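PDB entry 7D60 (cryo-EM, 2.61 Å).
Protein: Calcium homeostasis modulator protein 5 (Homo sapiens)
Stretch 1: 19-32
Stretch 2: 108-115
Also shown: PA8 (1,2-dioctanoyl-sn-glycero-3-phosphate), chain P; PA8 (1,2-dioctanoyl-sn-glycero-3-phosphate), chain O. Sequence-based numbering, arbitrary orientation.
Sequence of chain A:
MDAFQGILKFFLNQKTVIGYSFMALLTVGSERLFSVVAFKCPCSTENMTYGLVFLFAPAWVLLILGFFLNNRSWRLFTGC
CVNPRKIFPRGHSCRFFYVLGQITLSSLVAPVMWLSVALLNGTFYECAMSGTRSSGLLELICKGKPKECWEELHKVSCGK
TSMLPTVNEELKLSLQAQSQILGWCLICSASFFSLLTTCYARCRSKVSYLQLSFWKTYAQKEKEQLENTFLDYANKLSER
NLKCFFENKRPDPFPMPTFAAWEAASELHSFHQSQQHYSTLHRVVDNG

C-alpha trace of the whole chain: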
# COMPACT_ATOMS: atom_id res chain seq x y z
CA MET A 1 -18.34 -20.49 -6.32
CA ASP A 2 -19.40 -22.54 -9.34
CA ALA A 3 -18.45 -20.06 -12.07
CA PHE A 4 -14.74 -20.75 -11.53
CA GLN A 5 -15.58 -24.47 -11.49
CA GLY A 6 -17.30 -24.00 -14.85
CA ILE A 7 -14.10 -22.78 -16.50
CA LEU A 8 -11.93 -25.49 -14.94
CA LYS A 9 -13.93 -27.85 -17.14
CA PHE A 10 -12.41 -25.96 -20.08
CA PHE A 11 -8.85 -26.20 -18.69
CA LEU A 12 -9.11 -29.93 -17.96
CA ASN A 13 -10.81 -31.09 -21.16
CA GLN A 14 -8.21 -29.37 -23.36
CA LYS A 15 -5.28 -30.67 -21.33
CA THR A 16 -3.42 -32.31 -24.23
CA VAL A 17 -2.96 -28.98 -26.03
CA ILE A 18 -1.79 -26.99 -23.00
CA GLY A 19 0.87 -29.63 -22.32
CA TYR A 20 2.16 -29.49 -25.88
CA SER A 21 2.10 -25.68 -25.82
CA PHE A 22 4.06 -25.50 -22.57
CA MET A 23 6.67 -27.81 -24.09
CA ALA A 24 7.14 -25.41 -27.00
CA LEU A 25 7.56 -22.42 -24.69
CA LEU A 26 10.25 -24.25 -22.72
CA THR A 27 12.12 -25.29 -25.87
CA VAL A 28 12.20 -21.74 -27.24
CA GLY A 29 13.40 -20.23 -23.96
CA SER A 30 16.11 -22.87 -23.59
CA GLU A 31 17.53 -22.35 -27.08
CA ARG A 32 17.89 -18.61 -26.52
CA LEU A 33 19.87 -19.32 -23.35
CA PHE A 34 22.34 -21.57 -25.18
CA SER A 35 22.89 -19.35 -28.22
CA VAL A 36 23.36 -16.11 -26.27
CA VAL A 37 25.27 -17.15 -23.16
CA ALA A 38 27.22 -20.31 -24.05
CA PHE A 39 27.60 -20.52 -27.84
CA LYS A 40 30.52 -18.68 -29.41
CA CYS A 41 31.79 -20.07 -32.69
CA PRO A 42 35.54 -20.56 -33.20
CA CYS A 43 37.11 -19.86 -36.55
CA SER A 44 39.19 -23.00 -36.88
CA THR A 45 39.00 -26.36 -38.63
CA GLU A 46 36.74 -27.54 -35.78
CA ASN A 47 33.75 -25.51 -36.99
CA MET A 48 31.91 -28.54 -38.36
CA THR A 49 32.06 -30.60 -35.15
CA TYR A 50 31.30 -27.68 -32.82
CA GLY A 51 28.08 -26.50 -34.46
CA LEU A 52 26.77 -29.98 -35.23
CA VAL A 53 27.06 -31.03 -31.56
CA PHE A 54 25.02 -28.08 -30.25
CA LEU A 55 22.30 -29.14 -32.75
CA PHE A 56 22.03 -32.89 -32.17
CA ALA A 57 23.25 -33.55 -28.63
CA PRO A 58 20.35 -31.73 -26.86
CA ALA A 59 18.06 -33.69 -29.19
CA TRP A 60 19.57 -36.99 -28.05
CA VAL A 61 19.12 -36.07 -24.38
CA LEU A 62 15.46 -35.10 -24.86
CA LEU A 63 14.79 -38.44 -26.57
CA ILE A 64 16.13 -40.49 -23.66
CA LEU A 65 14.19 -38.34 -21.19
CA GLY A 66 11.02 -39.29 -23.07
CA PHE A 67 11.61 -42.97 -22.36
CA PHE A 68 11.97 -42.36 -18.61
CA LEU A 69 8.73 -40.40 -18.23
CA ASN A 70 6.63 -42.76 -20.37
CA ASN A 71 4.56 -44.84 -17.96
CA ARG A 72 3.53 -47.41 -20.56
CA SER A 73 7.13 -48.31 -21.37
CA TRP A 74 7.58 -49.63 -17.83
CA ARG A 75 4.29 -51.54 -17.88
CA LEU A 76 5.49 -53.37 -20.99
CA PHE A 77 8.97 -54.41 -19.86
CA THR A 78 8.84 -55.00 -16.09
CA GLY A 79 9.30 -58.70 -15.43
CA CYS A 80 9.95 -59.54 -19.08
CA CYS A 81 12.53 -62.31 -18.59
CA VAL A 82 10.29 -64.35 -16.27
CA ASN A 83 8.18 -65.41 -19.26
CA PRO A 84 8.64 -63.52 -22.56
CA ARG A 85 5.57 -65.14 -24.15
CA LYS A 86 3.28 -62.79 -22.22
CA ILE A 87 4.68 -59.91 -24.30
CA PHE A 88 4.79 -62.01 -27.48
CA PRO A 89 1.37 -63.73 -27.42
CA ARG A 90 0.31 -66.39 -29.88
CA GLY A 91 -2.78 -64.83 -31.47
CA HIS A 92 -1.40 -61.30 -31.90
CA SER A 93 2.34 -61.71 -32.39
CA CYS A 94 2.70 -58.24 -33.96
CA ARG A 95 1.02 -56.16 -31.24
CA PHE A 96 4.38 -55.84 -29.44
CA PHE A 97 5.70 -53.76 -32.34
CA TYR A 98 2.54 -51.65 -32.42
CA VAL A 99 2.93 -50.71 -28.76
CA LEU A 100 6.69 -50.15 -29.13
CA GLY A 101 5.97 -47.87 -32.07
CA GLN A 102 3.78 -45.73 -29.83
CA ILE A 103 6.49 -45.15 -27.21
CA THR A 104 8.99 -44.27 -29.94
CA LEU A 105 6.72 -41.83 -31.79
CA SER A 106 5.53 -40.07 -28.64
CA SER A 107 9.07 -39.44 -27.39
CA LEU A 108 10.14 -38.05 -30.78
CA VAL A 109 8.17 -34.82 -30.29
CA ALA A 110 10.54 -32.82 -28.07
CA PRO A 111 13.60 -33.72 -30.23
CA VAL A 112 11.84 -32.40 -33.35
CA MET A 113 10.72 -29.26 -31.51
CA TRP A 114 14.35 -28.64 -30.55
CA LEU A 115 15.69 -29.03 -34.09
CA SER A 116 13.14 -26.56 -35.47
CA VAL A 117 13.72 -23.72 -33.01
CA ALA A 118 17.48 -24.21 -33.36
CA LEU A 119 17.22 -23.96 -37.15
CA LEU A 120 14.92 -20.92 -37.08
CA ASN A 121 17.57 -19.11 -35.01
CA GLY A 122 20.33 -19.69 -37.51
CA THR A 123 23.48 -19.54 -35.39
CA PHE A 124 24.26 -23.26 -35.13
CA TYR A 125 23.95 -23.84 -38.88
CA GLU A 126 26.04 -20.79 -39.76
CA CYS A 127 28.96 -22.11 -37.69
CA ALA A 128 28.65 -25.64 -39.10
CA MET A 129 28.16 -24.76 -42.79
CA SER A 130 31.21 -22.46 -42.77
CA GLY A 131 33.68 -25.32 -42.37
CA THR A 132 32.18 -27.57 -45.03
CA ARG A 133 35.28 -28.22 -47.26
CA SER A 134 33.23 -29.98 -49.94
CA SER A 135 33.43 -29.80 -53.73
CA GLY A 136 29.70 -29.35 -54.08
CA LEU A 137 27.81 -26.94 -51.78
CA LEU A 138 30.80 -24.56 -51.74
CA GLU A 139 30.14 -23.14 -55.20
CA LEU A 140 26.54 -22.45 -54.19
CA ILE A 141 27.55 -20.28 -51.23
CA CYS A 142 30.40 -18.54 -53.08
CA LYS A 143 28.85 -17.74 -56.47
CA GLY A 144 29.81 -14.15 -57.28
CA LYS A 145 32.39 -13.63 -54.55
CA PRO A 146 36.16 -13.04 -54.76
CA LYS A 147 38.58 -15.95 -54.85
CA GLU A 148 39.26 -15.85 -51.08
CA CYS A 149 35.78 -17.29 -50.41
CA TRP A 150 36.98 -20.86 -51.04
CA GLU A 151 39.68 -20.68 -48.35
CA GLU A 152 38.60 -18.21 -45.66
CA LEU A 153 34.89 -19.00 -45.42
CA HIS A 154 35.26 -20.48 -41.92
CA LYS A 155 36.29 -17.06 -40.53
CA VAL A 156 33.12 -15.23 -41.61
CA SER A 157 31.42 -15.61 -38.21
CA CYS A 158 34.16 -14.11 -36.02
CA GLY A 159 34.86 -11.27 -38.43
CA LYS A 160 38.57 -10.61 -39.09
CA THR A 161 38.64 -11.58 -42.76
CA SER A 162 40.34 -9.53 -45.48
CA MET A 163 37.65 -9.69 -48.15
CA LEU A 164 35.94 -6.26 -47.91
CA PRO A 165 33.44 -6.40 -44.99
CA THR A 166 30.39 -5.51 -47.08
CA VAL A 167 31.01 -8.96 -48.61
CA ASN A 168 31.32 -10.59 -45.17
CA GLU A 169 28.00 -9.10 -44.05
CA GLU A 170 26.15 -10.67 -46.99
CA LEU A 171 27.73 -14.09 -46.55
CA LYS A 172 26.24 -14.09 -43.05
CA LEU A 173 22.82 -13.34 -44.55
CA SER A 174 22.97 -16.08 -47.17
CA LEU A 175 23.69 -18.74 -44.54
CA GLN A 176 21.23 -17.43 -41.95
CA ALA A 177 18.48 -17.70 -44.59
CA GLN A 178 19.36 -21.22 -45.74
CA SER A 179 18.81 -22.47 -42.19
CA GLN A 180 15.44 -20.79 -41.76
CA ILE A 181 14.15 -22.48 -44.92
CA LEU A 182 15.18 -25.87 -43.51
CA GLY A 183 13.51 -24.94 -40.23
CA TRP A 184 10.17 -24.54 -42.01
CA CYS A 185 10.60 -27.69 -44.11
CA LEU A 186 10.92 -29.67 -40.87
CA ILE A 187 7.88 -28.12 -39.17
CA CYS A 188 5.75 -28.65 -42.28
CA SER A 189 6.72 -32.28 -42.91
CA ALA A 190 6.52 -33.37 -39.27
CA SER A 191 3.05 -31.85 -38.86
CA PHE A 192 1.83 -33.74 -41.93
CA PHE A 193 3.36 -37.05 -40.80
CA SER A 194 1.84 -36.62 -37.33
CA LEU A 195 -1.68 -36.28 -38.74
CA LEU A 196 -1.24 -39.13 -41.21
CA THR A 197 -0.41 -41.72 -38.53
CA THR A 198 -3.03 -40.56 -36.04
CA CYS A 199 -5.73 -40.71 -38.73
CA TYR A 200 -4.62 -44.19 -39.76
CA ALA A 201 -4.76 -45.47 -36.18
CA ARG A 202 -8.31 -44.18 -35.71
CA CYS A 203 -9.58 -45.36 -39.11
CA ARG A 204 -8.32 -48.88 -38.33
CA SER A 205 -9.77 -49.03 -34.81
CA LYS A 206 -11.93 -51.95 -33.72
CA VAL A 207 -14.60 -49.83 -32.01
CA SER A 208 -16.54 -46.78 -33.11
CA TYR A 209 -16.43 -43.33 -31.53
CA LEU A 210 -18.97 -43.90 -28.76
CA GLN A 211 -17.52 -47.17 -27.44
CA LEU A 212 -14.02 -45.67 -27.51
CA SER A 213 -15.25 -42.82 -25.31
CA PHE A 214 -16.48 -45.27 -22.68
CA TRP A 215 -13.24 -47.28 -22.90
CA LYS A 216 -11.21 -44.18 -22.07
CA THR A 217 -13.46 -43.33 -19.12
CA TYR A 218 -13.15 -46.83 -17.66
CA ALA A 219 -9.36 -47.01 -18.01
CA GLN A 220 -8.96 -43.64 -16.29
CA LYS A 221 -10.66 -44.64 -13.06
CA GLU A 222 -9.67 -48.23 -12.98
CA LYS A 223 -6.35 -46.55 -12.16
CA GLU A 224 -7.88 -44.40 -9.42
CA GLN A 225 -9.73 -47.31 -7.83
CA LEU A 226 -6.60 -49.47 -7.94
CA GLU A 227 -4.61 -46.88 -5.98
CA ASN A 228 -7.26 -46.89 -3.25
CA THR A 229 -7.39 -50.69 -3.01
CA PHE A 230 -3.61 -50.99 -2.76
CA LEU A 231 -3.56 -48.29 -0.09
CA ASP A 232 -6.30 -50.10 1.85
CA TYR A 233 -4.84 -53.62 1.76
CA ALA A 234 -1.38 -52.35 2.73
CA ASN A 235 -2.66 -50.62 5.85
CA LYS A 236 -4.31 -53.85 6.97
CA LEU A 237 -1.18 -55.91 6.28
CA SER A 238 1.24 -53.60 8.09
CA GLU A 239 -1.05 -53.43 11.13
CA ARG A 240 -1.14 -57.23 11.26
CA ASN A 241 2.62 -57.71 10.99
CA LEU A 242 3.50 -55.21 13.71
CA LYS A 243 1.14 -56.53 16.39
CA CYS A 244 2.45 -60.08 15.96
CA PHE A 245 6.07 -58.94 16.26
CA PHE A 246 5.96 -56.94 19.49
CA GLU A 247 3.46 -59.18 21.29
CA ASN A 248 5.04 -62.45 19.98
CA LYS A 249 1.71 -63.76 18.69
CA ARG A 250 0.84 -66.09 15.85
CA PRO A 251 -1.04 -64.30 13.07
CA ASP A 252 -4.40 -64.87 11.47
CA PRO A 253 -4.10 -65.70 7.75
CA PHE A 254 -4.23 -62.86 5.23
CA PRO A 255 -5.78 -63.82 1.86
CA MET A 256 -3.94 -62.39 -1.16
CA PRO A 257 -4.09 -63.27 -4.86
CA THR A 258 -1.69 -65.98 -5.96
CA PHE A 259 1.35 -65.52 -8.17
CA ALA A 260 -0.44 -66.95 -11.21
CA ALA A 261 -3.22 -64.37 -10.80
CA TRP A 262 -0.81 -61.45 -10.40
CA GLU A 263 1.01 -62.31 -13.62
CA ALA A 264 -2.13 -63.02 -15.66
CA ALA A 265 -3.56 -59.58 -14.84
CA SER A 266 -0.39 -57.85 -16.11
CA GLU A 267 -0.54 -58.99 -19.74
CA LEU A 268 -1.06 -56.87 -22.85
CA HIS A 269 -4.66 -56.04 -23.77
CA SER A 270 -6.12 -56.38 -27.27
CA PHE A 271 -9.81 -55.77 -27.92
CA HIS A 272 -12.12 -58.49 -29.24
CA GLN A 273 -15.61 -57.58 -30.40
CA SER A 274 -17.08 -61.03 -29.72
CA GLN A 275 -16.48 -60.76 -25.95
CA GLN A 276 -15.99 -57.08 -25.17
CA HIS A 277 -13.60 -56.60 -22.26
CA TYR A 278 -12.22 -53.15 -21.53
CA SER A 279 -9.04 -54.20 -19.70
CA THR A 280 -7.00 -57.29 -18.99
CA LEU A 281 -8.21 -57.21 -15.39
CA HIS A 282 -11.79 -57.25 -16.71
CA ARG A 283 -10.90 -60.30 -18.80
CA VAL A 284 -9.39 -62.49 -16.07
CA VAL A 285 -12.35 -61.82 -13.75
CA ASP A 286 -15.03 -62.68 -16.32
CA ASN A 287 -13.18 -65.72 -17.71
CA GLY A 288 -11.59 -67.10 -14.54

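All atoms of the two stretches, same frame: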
# COMPACT_ATOMS: atom_id res chain seq x y z
N GLY A 19 -0.40 -28.95 -22.56
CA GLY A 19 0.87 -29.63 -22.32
C GLY A 19 1.82 -29.55 -23.49
O GLY A 19 3.03 -29.41 -23.29
N TYR A 20 1.31 -29.63 -24.71
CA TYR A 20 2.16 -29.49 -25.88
C TYR A 20 2.51 -28.04 -26.19
O TYR A 20 3.47 -27.80 -26.92
CB TYR A 20 1.49 -30.13 -27.10
CG TYR A 20 1.69 -31.62 -27.20
CD1 TYR A 20 2.93 -32.18 -26.95
CD2 TYR A 20 0.64 -32.45 -27.55
CE1 TYR A 20 3.11 -33.55 -27.04
CE2 TYR A 20 0.82 -33.82 -27.64
CZ TYR A 20 2.05 -34.36 -27.38
OH TYR A 20 2.23 -35.72 -27.47
N SER A 21 1.76 -27.08 -25.66
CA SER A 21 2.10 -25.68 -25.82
C SER A 21 3.06 -25.19 -24.75
O SER A 21 3.78 -24.22 -24.97
CB SER A 21 0.84 -24.81 -25.79
OG SER A 21 0.13 -24.91 -27.01
N PHE A 22 3.07 -25.83 -23.59
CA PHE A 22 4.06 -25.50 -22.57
C PHE A 22 5.40 -26.14 -22.87
O PHE A 22 6.43 -25.67 -22.39
CB PHE A 22 3.56 -25.94 -21.19
CG PHE A 22 4.27 -25.28 -20.06
CD1 PHE A 22 5.23 -25.96 -19.33
CD2 PHE A 22 4.00 -23.96 -19.73
CE1 PHE A 22 5.89 -25.35 -18.28
CE2 PHE A 22 4.66 -23.34 -18.68
CZ PHE A 22 5.61 -24.04 -17.96
N MET A 23 5.41 -27.22 -23.65
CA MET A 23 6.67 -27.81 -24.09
C MET A 23 7.34 -26.95 -25.14
O MET A 23 8.58 -26.89 -25.20
CB MET A 23 6.43 -29.21 -24.63
CG MET A 23 7.64 -30.12 -24.53
SD MET A 23 7.18 -31.85 -24.58
CE MET A 23 6.57 -31.98 -26.25
N ALA A 24 6.56 -26.27 -25.98
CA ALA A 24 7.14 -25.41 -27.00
C ALA A 24 7.68 -24.12 -26.41
O ALA A 24 8.66 -23.57 -26.92
CB ALA A 24 6.10 -25.09 -28.07
N LEU A 25 7.07 -23.63 -25.33
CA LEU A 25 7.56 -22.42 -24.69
C LEU A 25 8.83 -22.69 -23.89
O LEU A 25 9.63 -21.77 -23.68
CB LEU A 25 6.46 -21.82 -23.81
CG LEU A 25 6.59 -20.42 -23.20
CD1 LEU A 25 5.21 -19.78 -23.16
CD2 LEU A 25 7.17 -20.45 -21.80
N LEU A 26 9.02 -23.92 -23.43
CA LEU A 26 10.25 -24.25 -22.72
C LEU A 26 11.40 -24.51 -23.68
O LEU A 26 12.56 -24.26 -23.35
CB LEU A 26 10.03 -25.47 -21.82
CG LEU A 26 9.62 -25.16 -20.38
CD1 LEU A 26 9.13 -26.42 -19.69
CD2 LEU A 26 10.79 -24.55 -19.62
N THR A 27 11.09 -25.02 -24.88
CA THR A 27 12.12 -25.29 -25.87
C THR A 27 12.64 -24.01 -26.50
O THR A 27 13.84 -23.91 -26.81
CB THR A 27 11.57 -26.24 -26.93
OG1 THR A 27 10.97 -27.37 -26.29
CG2 THR A 27 12.66 -26.74 -27.84
N VAL A 28 11.78 -23.01 -26.68
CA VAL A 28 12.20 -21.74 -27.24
C VAL A 28 13.07 -20.98 -26.25
O VAL A 28 14.14 -20.47 -26.59
CB VAL A 28 10.97 -20.91 -27.67
CG1 VAL A 28 11.33 -19.46 -27.89
CG2 VAL A 28 10.36 -21.50 -28.93
N GLY A 29 12.65 -20.94 -24.98
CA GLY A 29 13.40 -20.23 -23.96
C GLY A 29 14.70 -20.89 -23.57
O GLY A 29 15.57 -20.23 -22.99
N SER A 30 14.86 -22.18 -23.87
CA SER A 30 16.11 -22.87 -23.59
C SER A 30 17.11 -22.76 -24.73
O SER A 30 18.32 -22.86 -24.50
CB SER A 30 15.84 -24.35 -23.30
OG SER A 30 17.05 -25.07 -23.13
N GLU A 31 16.63 -22.56 -25.95
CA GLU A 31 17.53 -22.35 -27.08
C GLU A 31 18.11 -20.95 -27.08
O GLU A 31 19.26 -20.76 -27.52
CB GLU A 31 16.80 -22.62 -28.39
CG GLU A 31 17.71 -22.91 -29.56
CD GLU A 31 18.06 -21.66 -30.34
OE1 GLU A 31 17.32 -20.65 -30.22
OE2 GLU A 31 19.07 -21.67 -31.07
N ARG A 32 17.36 -19.96 -26.61
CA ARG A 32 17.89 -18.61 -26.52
C ARG A 32 18.89 -18.45 -25.38
O ARG A 32 19.66 -17.49 -25.39
CB ARG A 32 16.76 -17.60 -26.34
CG ARG A 32 15.72 -17.67 -27.43
CD ARG A 32 16.35 -17.36 -28.76
NE ARG A 32 17.04 -16.07 -28.74
CZ ARG A 32 18.23 -15.85 -29.28
NH1 ARG A 32 18.87 -16.83 -29.89
NH2 ARG A 32 18.77 -14.65 -29.21
N LEU A 108 9.47 -38.74 -29.70
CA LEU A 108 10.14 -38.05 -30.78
C LEU A 108 9.54 -36.68 -31.06
O LEU A 108 9.72 -36.13 -32.15
CB LEU A 108 10.10 -38.89 -32.06
CG LEU A 108 11.28 -39.79 -32.37
CD1 LEU A 108 11.07 -40.45 -33.71
CD2 LEU A 108 12.56 -39.00 -32.36
N VAL A 109 8.82 -36.11 -30.10
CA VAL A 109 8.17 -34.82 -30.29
C VAL A 109 9.05 -33.68 -29.80
O VAL A 109 9.25 -32.69 -30.50
CB VAL A 109 6.78 -34.81 -29.61
CG1 VAL A 109 6.16 -33.44 -29.66
CG2 VAL A 109 5.87 -35.80 -30.29
N ALA A 110 9.59 -33.80 -28.60
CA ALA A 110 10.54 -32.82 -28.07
C ALA A 110 11.90 -32.79 -28.77
O ALA A 110 12.52 -31.72 -28.78
CB ALA A 110 10.72 -33.03 -26.56
N PRO A 111 12.45 -33.90 -29.32
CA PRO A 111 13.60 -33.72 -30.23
C PRO A 111 13.31 -32.92 -31.48
O PRO A 111 14.15 -32.11 -31.89
CB PRO A 111 13.99 -35.16 -30.57
CG PRO A 111 13.67 -35.89 -29.39
CD PRO A 111 12.43 -35.28 -28.82
N VAL A 112 12.16 -33.12 -32.12
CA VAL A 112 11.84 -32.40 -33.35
C VAL A 112 11.54 -30.93 -33.05
O VAL A 112 11.90 -30.04 -33.83
CB VAL A 112 10.70 -33.12 -34.08
CG1 VAL A 112 10.17 -32.32 -35.26
CG2 VAL A 112 11.17 -34.46 -34.58
N MET A 113 10.94 -30.64 -31.90
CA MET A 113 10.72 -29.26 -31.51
C MET A 113 12.00 -28.54 -31.13
O MET A 113 12.03 -27.31 -31.13
CB MET A 113 9.72 -29.18 -30.36
CG MET A 113 8.30 -29.52 -30.75
SD MET A 113 7.04 -28.86 -29.64
CE MET A 113 7.91 -28.92 -28.08
N TRP A 114 13.06 -29.28 -30.78
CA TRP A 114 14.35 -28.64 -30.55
C TRP A 114 15.03 -28.29 -31.86
O TRP A 114 15.58 -27.19 -32.01
CB TRP A 114 15.25 -29.54 -29.70
CG TRP A 114 16.69 -29.14 -29.74
CD1 TRP A 114 17.68 -29.70 -30.50
CD2 TRP A 114 17.30 -28.08 -29.01
NE1 TRP A 114 18.86 -29.05 -30.28
CE2 TRP A 114 18.66 -28.05 -29.37
CE3 TRP A 114 16.83 -27.15 -28.08
CZ2 TRP A 114 19.55 -27.14 -28.83
CZ3 TRP A 114 17.71 -26.25 -27.55
CH2 TRP A 114 19.06 -26.25 -27.92
N LEU A 115 15.01 -29.21 -32.82
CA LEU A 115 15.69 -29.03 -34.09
C LEU A 115 15.07 -27.93 -34.94
O LEU A 115 15.74 -27.40 -35.83
CB LEU A 115 15.69 -30.33 -34.87
CG LEU A 115 16.89 -31.25 -34.68
CD1 LEU A 115 16.55 -32.62 -35.19
CD2 LEU A 115 18.07 -30.68 -35.43
O1 PA8 P . 17.48 -11.84 -34.48
O2 PA8 P . 17.70 -14.18 -35.23
P1 PA8 P . 17.76 -13.26 -34.04
O3 PA8 P . 19.13 -13.32 -33.42
O4 PA8 P . 16.62 -13.72 -32.94
C1 PA8 P . 16.02 -14.97 -33.11
C2 PA8 P . 14.85 -15.11 -32.14
C3 PA8 P . 14.18 -16.47 -32.38
O5 PA8 P . 12.79 -16.35 -32.37
C4 PA8 P . 12.11 -17.57 -32.46
O6 PA8 P . 12.71 -18.58 -32.60
C5 PA8 P . 10.58 -17.63 -32.38
C6 PA8 P . 10.06 -18.94 -32.98
C7 PA8 P . 8.71 -19.36 -32.39
O7 PA8 P . 15.32 -15.05 -30.82
C12 PA8 P . 15.02 -13.89 -30.10
O8 PA8 P . 15.55 -12.87 -30.37
C13 PA8 P . 14.04 -13.94 -28.92
C14 PA8 P . 12.58 -13.86 -29.36
C15 PA8 P . 11.81 -15.14 -29.05
C16 PA8 P . 10.30 -14.93 -29.11
C17 PA8 P . 9.72 -14.42 -27.80
C18 PA8 P . 8.79 -15.44 -27.14
O1 PA8 O . -2.21 -38.19 -25.84
O2 PA8 O . -2.96 -39.38 -23.81
P1 PA8 O . -1.85 -38.54 -24.41
O3 PA8 O . -0.56 -39.32 -24.39
O4 PA8 O . -1.68 -37.16 -23.53
C1 PA8 O . -0.64 -37.11 -22.60
C2 PA8 O . -0.25 -35.65 -22.39
C3 PA8 O . -0.91 -35.14 -21.11
O5 PA8 O . 0.07 -34.72 -20.20
C4 PA8 O . -0.35 -33.72 -19.32
O6 PA8 O . -1.51 -33.55 -19.12
C5 PA8 O . 0.67 -32.84 -18.61
C6 PA8 O . 0.55 -31.37 -18.98
C7 PA8 O . -0.38 -30.59 -18.05
O7 PA8 O . 1.15 -35.56 -22.30
C12 PA8 O . 1.71 -34.42 -22.87
O8 PA8 O . 1.08 -33.72 -23.59
C13 PA8 O . 3.17 -34.08 -22.57
C14 PA8 O . 3.31 -32.71 -21.92
C15 PA8 O . 4.58 -32.61 -21.08
C16 PA8 O . 4.82 -31.19 -20.57
C17 PA8 O . 6.08 -31.10 -19.71
C18 PA8 O . 6.38 -29.66 -19.29
C19 PA8 O . 7.56 -29.58 -18.32

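Two helices in a membrane protein can pack without a single hydrogen bond between them, provided that side chains of suitable shape meet along the line of contact and the polar groups find their hydrogen bonds within each helix or elsewhere in the structure. Residues 19-32 and 108-115 of calcium homeostasis modulator protein 5 illustrate the principle. The helices 19-32 and 109-115 run in the same general direction, their axes inclined at 44° and approaching to 9.7 Å. The backbones draw together along the chain: the CA atoms of Tyr-20 and Val-109 are 9.2 Å apart, those of Met-23 and Ala-110 7.5 Å, those of Ala-24 and Met-113 6.9 Å, and those of Thr-27 and Trp-114 6.2 Å. The contact buries 434 Å², both sides summed.

Dispersion contacts between apolar groups occupy the wider part of the interface. Met-23 points toward the second stretch and, being long and flexible, fills the gap there: its CE lies 3.7 Å from Val-109 CG1 and its SD 4.2 Å from Ala-110 CB. Tyr-20 starts sideways, but its ring reaches back so that CE1 comes 4.0 Å from Val-109 CG1. From the other helix Met-113, the residue most covered by the contact, extends its thioether to the first backbone. Its CE sits 3.6 Å from Met-23 C and equally 3.6 Å from Ala-24 N, while its SD is 4.2 Å from Ala-24 CB, whose small methyl group accompanies this close approach.

Where the backbones are closest, a short side chain suffices. Thr-27 CG2 rests 3.4 Å from Met-113 O and 3.7 Å from Trp-114 CA, and it also meets the edge of the indole, near its plane. Trp-114 likewise leaves its backbone sideways and brings its ring end nearer, with CZ3 3.8 Å from Glu-31 CB. This last pairing uses the aliphatic part of an acidic residue; Glu-31 OE2 and Trp-114 NE1 find hydrogen-bonding partners elsewhere in the structure.

No hydrogen bond crosses between the stretches; the backbone and Thr-27 bond within their own helix. Thr-27 OG1 donates to Met-23 O at 2.7 Å, returning the hydroxyl to the preceding turn, and Thr-27 N donates to the same Met-23 O at 3.1 Å. That carbonyl thus serves both backbone and side chain. In the second helix, Met-113 N bonds to Val-109 O at 3.0 Å.

Lipid also touches the first stretch. Tyr-20 carries O8 of one dioctanoyl phosphatidic acid (chain O) over a ring face, and Arg-32 NE approaches O7 of another (chain P) to 2.9 Å.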